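Local coordinates for protein putative modulator of DNA gyrase (Bacteroides thetaiotaomicron, PDB 1VPB) that probably acts as a metallopeptidase of the U62 (PmbA/TldD) family, at residues L90-F93 / I94-I98; G97-S100 / T101-L104. All coordinates share one frame; numbering follows the deposited sequence.

Contact 1 (L90-F93 / I94-I98)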
loop_
_atom_site.group_PDB
_atom_site.type_symbol
_atom_site.label_atom_id
_atom_site.label_comp_id
_atom_site.label_asym_id
_atom_site.label_seq_id
_atom_site.Cartn_x
_atom_site.Cartn_y
_atom_site.Cartn_z
ATOM N N LEU A 90 -8.306 23.036 16.364
ATOM C CA LEU A 90 -7.360 22.166 17.090
ATOM C C LEU A 90 -7.816 21.929 18.505
ATOM O O LEU A 90 -7.662 20.825 19.041
ATOM C CB LEU A 90 -5.909 22.725 17.151
ATOM C CG LEU A 90 -4.996 22.473 15.973
ATOM C CD1 LEU A 90 -3.688 23.220 16.219
ATOM C CD2 LEU A 90 -4.735 21.006 15.784
ATOM N N GLU A 91 -8.347 22.948 19.167
ATOM C CA GLU A 91 -8.860 22.763 20.553
ATOM C C GLU A 91 -9.893 21.634 20.623
ATOM O O GLU A 91 -9.813 20.726 21.471
ATOM C CB GLU A 91 -9.472 24.069 21.106
ATOM C CG GLU A 91 -8.429 25.153 21.417
ATOM C CD GLU A 91 -8.998 26.426 22.010
ATOM O OE1 GLU A 91 -10.243 26.538 22.067
ATOM O OE2 GLU A 91 -8.203 27.281 22.476
ATOM N N THR A 92 -10.871 21.691 19.733
ATOM C CA THR A 92 -11.899 20.654 19.663
ATOM C C THR A 92 -11.316 19.295 19.336
ATOM O O THR A 92 -11.712 18.309 19.968
ATOM C CB THR A 92 -12.909 21.036 18.584
ATOM O OG1 THR A 92 -13.553 22.225 19.027
ATOM C CG2 THR A 92 -14.034 19.985 18.454
ATOM N N PHE A 93 -10.425 19.244 18.343
ATOM C CA PHE A 93 -9.849 17.997 17.917
ATOM C C PHE A 93 -9.061 17.338 19.051
ATOM O O PHE A 93 -9.145 16.116 19.274
ATOM C CB PHE A 93 -8.926 18.227 16.704
ATOM C CG PHE A 93 -8.395 16.955 16.098
ATOM C CD1 PHE A 93 -9.241 16.021 15.514
ATOM C CD2 PHE A 93 -7.081 16.691 16.153
ATOM C CE1 PHE A 93 -8.744 14.846 15.015
ATOM C CE2 PHE A 93 -6.570 15.540 15.612
ATOM C CZ PHE A 93 -7.372 14.653 15.030
ATOM N N ILE A 94 -8.220 18.132 19.720
ATOM C CA ILE A 94 -7.401 17.596 20.829
ATOM C C ILE A 94 -8.292 17.164 21.987
ATOM O O ILE A 94 -8.124 16.096 22.518
ATOM C CB ILE A 94 -6.358 18.644 21.292
ATOM C CG1 ILE A 94 -5.351 18.836 20.143
ATOM C CG2 ILE A 94 -5.612 18.182 22.492
ATOM C CD1 ILE A 94 -4.420 20.037 20.351
ATOM N N LYS A 95 -9.246 18.005 22.377
ATOM C CA LYS A 95 -10.088 17.623 23.522
ATOM C C LYS A 95 -10.870 16.366 23.217
ATOM O O LYS A 95 -11.028 15.492 24.104
ATOM C CB LYS A 95 -10.988 18.799 23.909
ATOM C CG LYS A 95 -11.841 18.560 25.164
ATOM C CD LYS A 95 -10.991 18.224 26.442
ATOM C CE LYS A 95 -11.767 18.563 27.733
ATOM N NZ LYS A 95 -13.121 17.916 27.681
ATOM N N ASN A 96 -11.393 16.255 22.002
ATOM C CA ASN A 96 -12.118 15.057 21.607
ATOM C C ASN A 96 -11.216 13.843 21.622
ATOM O O ASN A 96 -11.654 12.807 22.060
ATOM C CB ASN A 96 -12.771 15.228 20.251
ATOM C CG ASN A 96 -13.972 16.161 20.322
ATOM O OD1 ASN A 96 -14.466 16.503 21.430
ATOM N ND2 ASN A 96 -14.475 16.565 19.157
ATOM N N GLY A 97 -9.952 13.986 21.193
ATOM C CA GLY A 97 -8.992 12.913 21.257
ATOM C C GLY A 97 -8.703 12.430 22.679
ATOM O O GLY A 97 -8.666 11.221 22.946
ATOM N N ILE A 98 -8.580 13.394 23.586
ATOM C CA ILE A 98 -8.323 13.090 24.995
ATOM C C ILE A 98 -9.497 12.302 25.588
ATOM O O ILE A 98 -9.326 11.254 26.202
ATOM C CB ILE A 98 -8.054 14.401 25.787
ATOM C CG1 ILE A 98 -6.719 15.001 25.385
ATOM C CG2 ILE A 98 -8.085 14.144 27.259
ATOM C CD1 ILE A 98 -6.428 16.393 25.929
#

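Contact 2 (G97-S100 / T101-L104)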
loop_
_atom_site.group_PDB
_atom_site.type_symbol
_atom_site.label_atom_id
_atom_site.label_comp_id
_atom_site.label_asym_id
_atom_site.label_seq_id
_atom_site.Cartn_x
_atom_site.Cartn_y
_atom_site.Cartn_z
ATOM N N GLY A 97 -9.952 13.986 21.193
ATOM C CA GLY A 97 -8.992 12.913 21.257
ATOM C C GLY A 97 -8.703 12.430 22.679
ATOM O O GLY A 97 -8.666 11.221 22.946
ATOM N N ILE A 98 -8.580 13.394 23.586
ATOM C CA ILE A 98 -8.323 13.090 24.995
ATOM C C ILE A 98 -9.497 12.302 25.588
ATOM O O ILE A 98 -9.326 11.254 26.202
ATOM C CB ILE A 98 -8.054 14.401 25.787
ATOM C CG1 ILE A 98 -6.719 15.001 25.385
ATOM C CG2 ILE A 98 -8.085 14.144 27.259
ATOM C CD1 ILE A 98 -6.428 16.393 25.929
ATOM N N ASP A 99 -10.702 12.811 25.348
ATOM C CA ASP A 99 -11.891 12.218 25.931
ATOM C C ASP A 99 -12.177 10.835 25.333
ATOM O O ASP A 99 -12.537 9.927 26.038
ATOM C CB ASP A 99 -13.029 13.153 25.778
ATOM C CG ASP A 99 -12.932 14.372 26.699
ATOM O OD1 ASP A 99 -12.236 14.373 27.759
ATOM O OD2 ASP A 99 -13.580 15.391 26.407
ATOM N N SER A 100 -11.873 10.670 24.044
ATOM C CA SER A 100 -12.007 9.390 23.380
ATOM C C SER A 100 -10.985 8.363 23.894
ATOM O O SER A 100 -11.321 7.190 24.107
ATOM C CB SER A 100 -11.824 9.596 21.894
ATOM O OG SER A 100 -12.907 10.331 21.389
ATOM N N THR A 101 -9.784 8.815 24.111
ATOM C CA THR A 101 -8.685 7.966 24.595
ATOM C C THR A 101 -9.039 7.408 25.950
ATOM O O THR A 101 -8.783 6.247 26.249
ATOM C CB THR A 101 -7.378 8.756 24.679
ATOM O OG1 THR A 101 -6.907 9.106 23.366
ATOM C CG2 THR A 101 -6.239 8.050 25.377
ATOM N N ARG A 102 -9.663 8.243 26.776
ATOM C CA ARG A 102 -10.012 7.782 28.129
ATOM C C ARG A 102 -10.966 6.591 28.170
ATOM O O ARG A 102 -11.111 5.882 29.180
ATOM C CB ARG A 102 -10.582 8.958 28.918
ATOM C CG ARG A 102 -10.628 8.722 30.414
ATOM C CD ARG A 102 -11.212 9.859 31.260
ATOM N NE ARG A 102 -10.369 11.060 31.280
ATOM C CZ ARG A 102 -10.584 12.167 30.576
ATOM N NH1 ARG A 102 -11.576 12.285 29.718
ATOM N NH2 ARG A 102 -9.759 13.151 30.701
ATOM N N TYR A 103 -11.747 6.406 27.096
ATOM C CA TYR A 103 -12.641 5.269 27.015
ATOM C C TYR A 103 -11.974 3.912 26.751
ATOM O O TYR A 103 -12.613 2.813 26.958
ATOM C CB TYR A 103 -13.719 5.495 25.971
ATOM C CG TYR A 103 -14.575 6.723 26.237
ATOM C CD1 TYR A 103 -15.326 6.850 27.403
ATOM C CD2 TYR A 103 -14.677 7.675 25.293
ATOM C CE1 TYR A 103 -16.133 8.000 27.607
ATOM C CE2 TYR A 103 -15.473 8.800 25.478
ATOM C CZ TYR A 103 -16.177 8.954 26.629
ATOM O OH TYR A 103 -16.985 10.107 26.727
ATOM N N LEU A 104 -10.730 3.957 26.337
ATOM C CA LEU A 104 -9.932 2.733 26.137
ATOM C C LEU A 104 -9.698 2.027 27.478
ATOM O O LEU A 104 -9.837 2.639 28.545
ATOM C CB LEU A 104 -8.583 3.074 25.539
ATOM C CG LEU A 104 -8.588 3.690 24.158
ATOM C CD1 LEU A 104 -7.209 4.087 23.737
ATOM C CD2 LEU A 104 -9.269 2.854 23.129
HETATM O O HOH W 1 -13.695 10.481 28.542
HETATM O O HOH W 2 -10.399 15.797 29.625
#

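Contact 1 (L90-F93 / I94-I98)
From Leu90 O to Ile94 N (2.8 Å) and on to Phe93 O and Gly97 N (3.0 Å), four successive i to i+4 backbone bonds join 90-93 to 94-98, and the N-H...O angle falls steadily from 169° at Ile94 to 153° at Gly97. On the inner side, Ile94 folds back over the turn before it. Its CG1 lies anti to the carbonyl carbon (chi1 -67°) and rests 3.2 Å from Leu90 O, while CD1 reaches Leu90 CB at 4.4 Å, a loose apolar touch. This is the amphipathic helix 87-101, in the first PmbA/TldA domain: Leu90 faces Leu67 of strand 58-73 and Thr82 of strand 76-82, and both Leu90 and Ile94 also meet helix 16-31, at Trp24 and Tyr28 respectively. On the outer side Thr92 and Asn96 run alongside each other, pointing the same way, with Thr92 CG2 3.5 Å from Asn96 ND2. That methyl, not the hydroxyl, faces the amide. The Asn96 group also sits close over the preceding turn, its CG 3.1 Å from Thr92 O. Phe93 holds its ring with CG 3.8 Å from Ile94 N and packs onto Ile80 and Thr82 and against Ser63 of the second subunit.

Contact 2 (G97-S100 / T101-L104)
Arg102 reaches back one turn to Asp99, and its side chain can be followed outward. CB sits 3.6 Å from Asp99 O. CG then leaves anti to the backbone N (chi1 -164°), and a bend at chi3 brings the guanidinium alongside the Asp99 carboxylate. NE turns to a salt bridge with Asp74. At the tip, NH1 makes a salt bridge of 2.9 Å to Asp99 OD1, which lies in the guanidinium plane, while NH1 meets the anti side of OD1 25° out of the carboxylate plane, the two planes standing 45° apart. Water 1 links NH1 to Asp99 O, and water 2 links NH2 to OD1; NH2 also lies 4.0 Å from Ile98 CG2. An alanine here would remove the guanidinium and is likely to leave Asp74 and Asp99 OD1 without this shared cation, both waters losing one of their partners. Tyr103 lays one ring face over Asp99 O, with CE2 at 3.2 Å. Deeper in, Gly97 O is gripped twice by Thr101, by N at 2.9 Å and by OG1 at 2.8 Å, from opposite faces of its carbonyl plane. Past these bonds the chain continues through a type I beta turn from Thr101 to Leu104, closed by Leu104 N to Thr101 O.

Coming from the N terminus, the chain passes through helix 16-31 and strands 36-52, 58-73 and 76-82 before it enters helix 87-101. Contact 1 lies in the body of that helix and contact 2 at its C-terminal end, with centres about 10 Å apart. Neither closes a long loop; they follow each other, overlapping at Gly97 and Ile98. Asp99 ties them further, since its other carboxylate oxygen pairs with Lys95 of contact 1. Together they set the helix against strand 58-73 through Leu67, Leu71 and Val73, and both also touch the second subunit, contact 2 through Ser100, Thr101, Tyr103 and Leu104.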